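Envelope glycoprotein (Thogoto virus, PDB 5XEA) probably attaches the virion to a host-cell receptor and later induces fusion of the viral envelope with the host membrane. Local coordinates at residues L71-S76 / L110-H115; A222-Q225 / F230-V233; I324-E329 / I345-F350. All coordinates share one frame; numbering follows the deposited sequence.

Interaction 1 of 3, residues L71-S76 / L110-H115; sequences LHYPPS and LDPAKH
Tyr73, just past the end of strand 65-72, lies opposite Pro112 in the loop before strand 115-117, their CA atoms 6.9 Å apart, too far for backbone pairing. CG of Tyr73 stands anti to the carbonyl carbon (chi1 -64°), which sends the ring along the 110-112 loop. CB of Tyr73 lies 3.9 Å from CB of Pro112, and the proline ring meets the near part of the phenol obliquely, through CB and CG. At the far end, Tyr73 OH sits 3.5 Å from CD1 of Leu110, whose side chain crosses the tyrosine at about a right angle. A water lies 2.6 Å from Tyr73 OH, at the ring edge and in its plane; the same water accepts from the backbone N of Leu110 at 2.9 Å. Trp140 meets the Tyr73 ring and also touches Leu110 and Pro112. Pro112 sits inside an Asx turn, in which Asp111 OD1 accepts from Ala113 N. The result is a surface loop fastened by a tyrosine and a bridging water to the antiparallel sheet of strands 40-56, 65-72 and 133-156, in a gp64-family glycoprotein.

Interaction 2 of 3, residues A222-Q225 / F230-V233; sequences AFCQ and FFEV
Cys224 and Phe231 form a hydrogen-bonded pair at the centre of an antiparallel beta hairpin, that of strands 221-226 and 229-233; segments 222-225 and 230-233 have 149° between their directions. Cys224 N gives a nearly straight bond to Phe231 O (2.8 Å), and Phe231 N returns a longer one to Cys224 O, approaching at a tilt to the carbonyl plane. On the face carrying these two residues, CB of Cys224 rests 3.6 Å from CE1 of Phe231, while its sulfur lies obliquely off the ring. CG2 of Val233 reaches the edge of the same ring in its plane and also touches the sulfur. The Phe231 CG is lodged between its backbone N and carbonyl carbon (chi1 42°), bringing the ring back toward the neighbouring strand.

The other face carries the non-hydrogen-bonded pairs Gln225-Phe230 and Phe223-Glu232. Gln225 is extended and lies side by side with Phe230, the two side chains pointing the same way. Its CD comes 3.4 Å from Phe230 CE1, meeting the ring obliquely, with the amide plane 36° from the ring plane; the amide nitrogen is held by Gly227 O in the turn.

Further out, a disulfide from Cys224 to Cys206 ties the hairpin to strand 197-209, and Tyr245, Phe238 and His240 meet the Phe231 ring. The opposite face is used in trimer packing: Phe223 lies on Glu297, Gln225 on Phe294 and Phe230 on Ala291 of the second subunit, and Glu232 on Glu410 of the third. Near Ala222, one water accepts from Ala222 N at 2.8 Å and donates both to Val233 O and, at 3.2 Å, to Glu232 OE2.

Interaction 3 of 3, residues I324-E329 / I345-F350; sequences IAKIDE and ISEDKF
Lys326, near the C-terminal end of helix 282-327, makes the one direct hydrogen bond between 324-329 and 345-350, through NZ to the backbone O of Glu347 (2.9 Å). The ammonium lies in the carbonyl plane, on a lone pair, with a C=O to donor angle of 136°. The lysine chain is extended until its last torsion, where a bend (chi4 67°) turns NZ toward that oxygen. This is the tight side: Lys326 CE packs 3.7 Å from Glu347 O, and Ser322 O, one turn back in the helix, accepts a further bond from NZ. Phe344 adds a cation-pi contact to the same lysine.

Toward the carboxylate the fit is looser and, both residues being exposed, faces solvent. Glu347 folds back at chi2 (-59°) and crosses the lysine at about a right angle, yet its OE2 remains 4.3 Å from Lys326 NZ, beyond a salt bridge. A water instead bridges to the other carboxylate oxygen, accepting from Lys326 NZ at 2.6 Å and donating to Glu347 OE1 at 3.1 Å. Arg334 of the second subunit salt-bridges this carboxylate and Asp348, so the nearby positive charges probably favour the ionised form.

Within the loop, Ser346 OG accepts from Lys349 N in an ST motif. The contact thus joins the loop between strands 341-344 and 350-354 to the end of a long helix, where Ile324 packs on Ile324 of the second subunit and Ile327 on Ile327 of both others, at the trimer interface of a gp64-family fusion glycoprotein.

The three contacts follow one another along the chain without interleaving, and none touches another. Interaction 1 and interaction 3 have centres 101 Å apart, on opposite sides of the chain's centre, while interaction 2 lies between them, its centre about 50 Å from that of the first and 55 Å from that of the third. They share no strand or helix: interaction 1 joins the end of strand 65-72, in the larger antiparallel sheet, to a surface loop, interaction 2 forms one edge of the six-stranded sheet within its chain, and interaction 3 sits at the end of helix 282-327. Other subunits reach interactions 2 and 3 but not 1, consistent with an elongated fusion protein whose trimer contacts include the middle and the helix end.

Interaction 1 of 3, residues L71-S76 / L110-H115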
loop_
_atom_site.group_PDB
_atom_site.type_symbol
_atom_site.label_atom_id
_atom_site.label_comp_id
_atom_site.label_asym_id
_atom_site.label_seq_id
_atom_site.Cartn_x
_atom_site.Cartn_y
_atom_site.Cartn_z
ATOM N N LEU B 71 7.020 6.520 39.798
ATOM C CA LEU B 71 6.989 7.978 39.794
ATOM C C LEU B 71 7.714 8.471 38.553
ATOM O O LEU B 71 8.883 8.135 38.347
ATOM C CB LEU B 71 7.646 8.534 41.067
ATOM C CG LEU B 71 6.965 8.134 42.364
ATOM C CD1 LEU B 71 7.778 8.620 43.553
ATOM C CD2 LEU B 71 5.547 8.693 42.411
ATOM N N HIS B 72 7.035 9.254 37.725
ATOM C CA HIS B 72 7.624 9.714 36.468
ATOM C C HIS B 72 8.453 10.977 36.675
ATOM O O HIS B 72 8.013 11.900 37.360
ATOM C CB HIS B 72 6.534 9.972 35.445
ATOM C CG HIS B 72 5.726 8.756 35.136
ATOM N ND1 HIS B 72 6.308 7.541 34.842
ATOM C CD2 HIS B 72 4.386 8.559 35.099
ATOM C CE1 HIS B 72 5.358 6.647 34.623
ATOM N NE2 HIS B 72 4.184 7.241 34.767
ATOM N N TYR B 73 9.651 11.009 36.085
ATOM C CA TYR B 73 10.517 12.189 36.093
ATOM C C TYR B 73 10.968 12.500 34.670
ATOM O O TYR B 73 12.160 12.419 34.353
ATOM C CB TYR B 73 11.736 11.990 36.996
ATOM C CG TYR B 73 11.410 11.808 38.459
ATOM C CD1 TYR B 73 11.492 12.877 39.350
ATOM C CD2 TYR B 73 11.033 10.561 38.956
ATOM C CE1 TYR B 73 11.199 12.712 40.698
ATOM C CE2 TYR B 73 10.727 10.394 40.277
ATOM C CZ TYR B 73 10.814 11.469 41.154
ATOM O OH TYR B 73 10.515 11.285 42.490
ATOM N N PRO B 74 10.042 12.860 33.787
ATOM C CA PRO B 74 10.411 13.114 32.400
ATOM C C PRO B 74 11.474 14.195 32.331
ATOM O O PRO B 74 11.445 15.143 33.127
ATOM C CB PRO B 74 9.092 13.585 31.766
ATOM C CG PRO B 74 8.341 14.168 32.922
ATOM C CD PRO B 74 8.652 13.258 34.071
ATOM N N PRO B 75 12.440 14.078 31.419
ATOM C CA PRO B 75 13.509 15.085 31.354
ATOM C C PRO B 75 12.972 16.446 30.947
ATOM O O PRO B 75 12.022 16.562 30.171
ATOM C CB PRO B 75 14.477 14.524 30.305
ATOM C CG PRO B 75 13.635 13.597 29.463
ATOM C CD PRO B 75 12.574 13.044 30.368
ATOM N N SER B 76 13.572 17.479 31.525
ATOM C CA SER B 76 13.350 18.847 31.094
ATOM C C SER B 76 13.925 19.046 29.692
ATOM O O SER B 76 14.696 18.226 29.179
ATOM C CB SER B 76 14.018 19.821 32.061
ATOM O OG SER B 76 15.423 19.665 31.950
ATOM N N LEU B 110 13.241 13.394 45.351
ATOM C CA LEU B 110 14.325 12.617 44.760
ATOM C C LEU B 110 15.002 13.432 43.669
ATOM O O LEU B 110 14.337 14.120 42.892
ATOM C CB LEU B 110 13.812 11.299 44.171
ATOM C CG LEU B 110 12.984 10.417 45.094
ATOM C CD1 LEU B 110 12.605 9.130 44.375
ATOM C CD2 LEU B 110 13.764 10.148 46.390
ATOM N N ASP B 111 16.333 13.361 43.628
ATOM C CA ASP B 111 17.103 14.000 42.570
ATOM C C ASP B 111 17.251 12.997 41.432
ATOM O O ASP B 111 17.942 11.977 41.603
ATOM C CB ASP B 111 18.466 14.450 43.085
ATOM C CG ASP B 111 19.392 14.939 41.975
ATOM O OD1 ASP B 111 18.939 15.137 40.822
ATOM O OD2 ASP B 111 20.596 15.128 42.257
ATOM N N PRO B 112 16.648 13.239 40.270
ATOM C CA PRO B 112 16.642 12.236 39.200
ATOM C C PRO B 112 17.845 12.287 38.274
ATOM O O PRO B 112 17.864 11.539 37.293
ATOM C CB PRO B 112 15.359 12.591 38.439
ATOM C CG PRO B 112 15.259 14.085 38.575
ATOM C CD PRO B 112 15.821 14.413 39.943
ATOM N N ALA B 113 18.845 13.125 38.548
ATOM C CA ALA B 113 19.974 13.308 37.635
ATOM C C ALA B 113 21.302 13.201 38.406
ATOM O O ALA B 113 22.053 14.168 38.536
ATOM C CB ALA B 113 19.849 14.657 36.914
ATOM N N LYS B 114 21.613 12.001 38.911
ATOM C CA LYS B 114 22.864 11.749 39.627
ATOM C C LYS B 114 23.779 10.747 38.942
ATOM O O LYS B 114 24.997 10.857 39.081
ATOM C CB LYS B 114 22.588 11.247 41.056
ATOM C CG LYS B 114 21.833 12.254 41.916
ATOM C CD LYS B 114 21.680 11.794 43.356
ATOM C CE LYS B 114 22.855 12.230 44.218
ATOM N NZ LYS B 114 22.598 11.919 45.651
ATOM N N HIS B 115 23.236 9.783 38.207
ATOM C CA HIS B 115 24.028 8.797 37.488
ATOM C C HIS B 115 23.731 8.902 35.996
ATOM O O HIS B 115 22.753 9.535 35.584
ATOM C CB HIS B 115 23.740 7.398 38.027
ATOM C CG HIS B 115 23.900 7.306 39.514
ATOM N ND1 HIS B 115 25.129 7.135 40.114
ATOM C CD2 HIS B 115 22.996 7.424 40.518
ATOM C CE1 HIS B 115 24.965 7.113 41.424
ATOM N NE2 HIS B 115 23.685 7.287 41.695
HETATM O O HOH W 1 10.663 13.293 44.123
#

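Interaction 2 of 3, residues A222-Q225 / F230-V233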
loop_
_atom_site.group_PDB
_atom_site.type_symbol
_atom_site.label_atom_id
_atom_site.label_comp_id
_atom_site.label_asym_id
_atom_site.label_seq_id
_atom_site.Cartn_x
_atom_site.Cartn_y
_atom_site.Cartn_z
ATOM N N ALA B 222 -7.368 19.058 -12.159
ATOM C CA ALA B 222 -6.011 19.316 -12.621
ATOM C C ALA B 222 -5.052 18.356 -11.938
ATOM O O ALA B 222 -5.026 18.266 -10.703
ATOM C CB ALA B 222 -5.596 20.769 -12.359
ATOM N N PHE B 223 -4.268 17.646 -12.745
ATOM C CA PHE B 223 -3.310 16.658 -12.270
ATOM C C PHE B 223 -1.924 17.119 -12.680
ATOM O O PHE B 223 -1.661 17.313 -13.873
ATOM C CB PHE B 223 -3.604 15.277 -12.861
ATOM C CG PHE B 223 -5.038 14.853 -12.725
ATOM C CD1 PHE B 223 -5.982 15.262 -13.653
ATOM C CD2 PHE B 223 -5.443 14.050 -11.665
ATOM C CE1 PHE B 223 -7.301 14.871 -13.536
ATOM C CE2 PHE B 223 -6.764 13.651 -11.539
ATOM C CZ PHE B 223 -7.695 14.064 -12.478
ATOM N N CYS B 224 -1.038 17.281 -11.711
ATOM C CA CYS B 224 0.264 17.859 -11.994
ATOM C C CYS B 224 1.377 16.905 -11.614
ATOM O O CYS B 224 1.215 16.013 -10.769
ATOM C CB CYS B 224 0.460 19.182 -11.254
ATOM S SG CYS B 224 -0.925 20.294 -11.447
ATOM N N GLN B 225 2.522 17.129 -12.241
ATOM C CA GLN B 225 3.765 16.468 -11.889
ATOM C C GLN B 225 4.783 17.540 -11.542
ATOM O O GLN B 225 4.834 18.585 -12.188
ATOM C CB GLN B 225 4.289 15.593 -13.036
ATOM C CG GLN B 225 5.755 15.219 -12.900
ATOM C CD GLN B 225 6.250 14.278 -13.997
ATOM O OE1 GLN B 225 5.613 14.117 -15.043
ATOM N NE2 GLN B 225 7.401 13.656 -13.761
ATOM N N PHE B 230 3.493 13.724 -7.650
ATOM C CA PHE B 230 2.306 13.891 -8.475
ATOM C C PHE B 230 1.143 14.197 -7.555
ATOM O O PHE B 230 1.009 13.588 -6.488
ATOM C CB PHE B 230 1.997 12.639 -9.321
ATOM C CG PHE B 230 3.144 12.191 -10.195
ATOM C CD1 PHE B 230 3.158 12.473 -11.556
ATOM C CD2 PHE B 230 4.220 11.498 -9.650
ATOM C CE1 PHE B 230 4.220 12.059 -12.345
ATOM C CE2 PHE B 230 5.281 11.085 -10.431
ATOM C CZ PHE B 230 5.274 11.365 -11.798
ATOM N N PHE B 231 0.305 15.138 -7.963
ATOM C CA PHE B 231 -0.781 15.542 -7.092
ATOM C C PHE B 231 -1.894 16.126 -7.931
ATOM O O PHE B 231 -1.666 16.621 -9.042
ATOM C CB PHE B 231 -0.293 16.547 -6.032
ATOM C CG PHE B 231 0.651 17.587 -6.576
ATOM C CD1 PHE B 231 0.167 18.725 -7.201
ATOM C CD2 PHE B 231 2.024 17.414 -6.476
ATOM C CE1 PHE B 231 1.036 19.673 -7.730
ATOM C CE2 PHE B 231 2.897 18.362 -6.989
ATOM C CZ PHE B 231 2.399 19.490 -7.621
ATOM N N GLU B 232 -3.103 16.047 -7.406
ATOM C CA GLU B 232 -4.225 16.765 -7.991
ATOM C C GLU B 232 -4.325 18.122 -7.312
ATOM O O GLU B 232 -4.417 18.192 -6.085
ATOM C CB GLU B 232 -5.520 15.978 -7.816
ATOM C CG GLU B 232 -6.742 16.739 -8.286
ATOM C CD GLU B 232 -8.047 16.067 -7.902
ATOM O OE1 GLU B 232 -8.015 14.913 -7.413
ATOM O OE2 GLU B 232 -9.107 16.706 -8.087
ATOM N N VAL B 233 -4.303 19.196 -8.092
ATOM C CA VAL B 233 -4.427 20.529 -7.513
ATOM C C VAL B 233 -5.898 20.808 -7.235
ATOM O O VAL B 233 -6.722 20.861 -8.152
ATOM C CB VAL B 233 -3.807 21.592 -8.426
ATOM C CG1 VAL B 233 -4.354 22.982 -8.094
ATOM C CG2 VAL B 233 -2.299 21.571 -8.255
HETATM O O HOH W 2 -8.331 19.413 -9.526
#

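Interaction 3 of 3, residues I324-E329 / I345-F350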
loop_
_atom_site.group_PDB
_atom_site.type_symbol
_atom_site.label_atom_id
_atom_site.label_comp_id
_atom_site.label_asym_id
_atom_site.label_seq_id
_atom_site.Cartn_x
_atom_site.Cartn_y
_atom_site.Cartn_z
ATOM N N ILE B 324 -2.103 7.212 -59.292
ATOM C CA ILE B 324 -1.266 8.333 -59.721
ATOM C C ILE B 324 -0.042 7.833 -60.470
ATOM O O ILE B 324 0.414 8.466 -61.426
ATOM C CB ILE B 324 -0.836 9.202 -58.525
ATOM C CG1 ILE B 324 -2.023 9.541 -57.653
ATOM C CG2 ILE B 324 -0.154 10.494 -59.023
ATOM C CD1 ILE B 324 -1.602 9.965 -56.306
ATOM N N ALA B 325 0.534 6.714 -60.019
ATOM C CA ALA B 325 1.775 6.206 -60.591
ATOM C C ALA B 325 1.613 5.755 -62.044
ATOM O O ALA B 325 2.601 5.743 -62.785
ATOM C CB ALA B 325 2.322 5.043 -59.739
ATOM N N LYS B 326 0.403 5.375 -62.467
ATOM C CA LYS B 326 0.199 5.061 -63.877
ATOM C C LYS B 326 0.406 6.296 -64.744
ATOM O O LYS B 326 0.904 6.190 -65.870
ATOM C CB LYS B 326 -1.198 4.477 -64.097
ATOM C CG LYS B 326 -1.374 3.092 -63.531
ATOM C CD LYS B 326 -2.790 2.599 -63.713
ATOM C CE LYS B 326 -2.993 1.242 -63.053
ATOM N NZ LYS B 326 -2.901 1.341 -61.565
ATOM N N ILE B 327 0.057 7.471 -64.218
ATOM C CA ILE B 327 0.296 8.732 -64.911
ATOM C C ILE B 327 1.740 9.187 -64.725
ATOM O O ILE B 327 2.438 9.487 -65.699
ATOM C CB ILE B 327 -0.698 9.794 -64.406
ATOM C CG1 ILE B 327 -2.144 9.306 -64.559
ATOM C CG2 ILE B 327 -0.478 11.115 -65.129
ATOM C CD1 ILE B 327 -3.174 10.209 -63.907
ATOM N N ASP B 328 2.214 9.243 -63.468
ATOM C CA ASP B 328 3.558 9.732 -63.140
ATOM C C ASP B 328 4.480 8.547 -62.878
ATOM O O ASP B 328 4.581 8.065 -61.745
ATOM C CB ASP B 328 3.527 10.651 -61.923
ATOM C CG ASP B 328 4.906 11.209 -61.573
ATOM O OD1 ASP B 328 5.919 10.778 -62.181
ATOM O OD2 ASP B 328 4.982 12.082 -60.681
ATOM N N GLU B 329 5.211 8.128 -63.911
ATOM C CA GLU B 329 6.073 6.955 -63.824
ATOM C C GLU B 329 7.302 7.159 -62.942
ATOM O O GLU B 329 8.089 6.221 -62.800
ATOM C CB GLU B 329 6.519 6.524 -65.231
ATOM C CG GLU B 329 7.581 7.411 -65.867
ATOM C CD GLU B 329 7.039 8.761 -66.333
ATOM O OE1 GLU B 329 5.820 8.866 -66.613
ATOM O OE2 GLU B 329 7.835 9.723 -66.405
ATOM N N ILE B 345 1.584 -3.229 -65.448
ATOM C CA ILE B 345 1.106 -4.286 -66.327
ATOM C C ILE B 345 -0.254 -4.802 -65.907
ATOM O O ILE B 345 -0.864 -5.586 -66.655
ATOM C CB ILE B 345 2.118 -5.445 -66.417
ATOM C CG1 ILE B 345 2.215 -6.161 -65.075
ATOM C CG2 ILE B 345 3.479 -4.917 -66.872
ATOM C CD1 ILE B 345 3.149 -7.328 -65.084
ATOM N N SER B 346 -0.744 -4.394 -64.743
ATOM C CA SER B 346 -2.120 -4.622 -64.323
ATOM C C SER B 346 -2.511 -3.482 -63.384
ATOM O O SER B 346 -1.832 -2.449 -63.328
ATOM C CB SER B 346 -2.263 -6.007 -63.676
ATOM O OG SER B 346 -1.663 -6.006 -62.401
ATOM N N GLU B 347 -3.610 -3.666 -62.646
ATOM C CA GLU B 347 -4.047 -2.642 -61.699
ATOM C C GLU B 347 -2.985 -2.394 -60.645
ATOM O O GLU B 347 -2.589 -1.248 -60.401
ATOM C CB GLU B 347 -5.360 -3.057 -61.040
ATOM C CG GLU B 347 -6.572 -2.649 -61.838
ATOM C CD GLU B 347 -6.623 -1.148 -62.051
ATOM O OE1 GLU B 347 -6.942 -0.421 -61.084
ATOM O OE2 GLU B 347 -6.321 -0.692 -63.176
ATOM N N ASP B 348 -2.504 -3.464 -60.018
ATOM C CA ASP B 348 -1.574 -3.357 -58.906
ATOM C C ASP B 348 -0.136 -3.685 -59.276
ATOM O O ASP B 348 0.776 -3.267 -58.555
ATOM C CB ASP B 348 -2.010 -4.284 -57.758
ATOM C CG ASP B 348 -3.488 -4.135 -57.398
ATOM O OD1 ASP B 348 -3.976 -2.989 -57.303
ATOM O OD2 ASP B 348 -4.157 -5.175 -57.201
ATOM N N LYS B 349 0.100 -4.413 -60.367
ATOM C CA LYS B 349 1.436 -4.899 -60.685
ATOM C C LYS B 349 2.152 -3.962 -61.649
ATOM O O LYS B 349 1.553 -3.434 -62.587
ATOM C CB LYS B 349 1.369 -6.316 -61.255
ATOM C CG LYS B 349 1.133 -7.364 -60.154
ATOM C CD LYS B 349 1.214 -8.797 -60.669
ATOM C CE LYS B 349 -0.018 -9.183 -61.474
ATOM N NZ LYS B 349 0.161 -10.483 -62.185
ATOM N N PHE B 350 3.439 -3.740 -61.396
ATOM C CA PHE B 350 4.230 -2.848 -62.228
ATOM C C PHE B 350 5.645 -3.385 -62.327
ATOM O O PHE B 350 6.130 -4.082 -61.430
ATOM C CB PHE B 350 4.276 -1.410 -61.687
ATOM C CG PHE B 350 4.755 -1.315 -60.248
ATOM C CD1 PHE B 350 6.090 -1.094 -59.951
ATOM C CD2 PHE B 350 3.861 -1.475 -59.195
ATOM C CE1 PHE B 350 6.525 -1.032 -58.607
ATOM C CE2 PHE B 350 4.294 -1.403 -57.855
ATOM C CZ PHE B 350 5.617 -1.175 -57.575
HETATM O O HOH W 3 -5.145 2.083 -60.552
#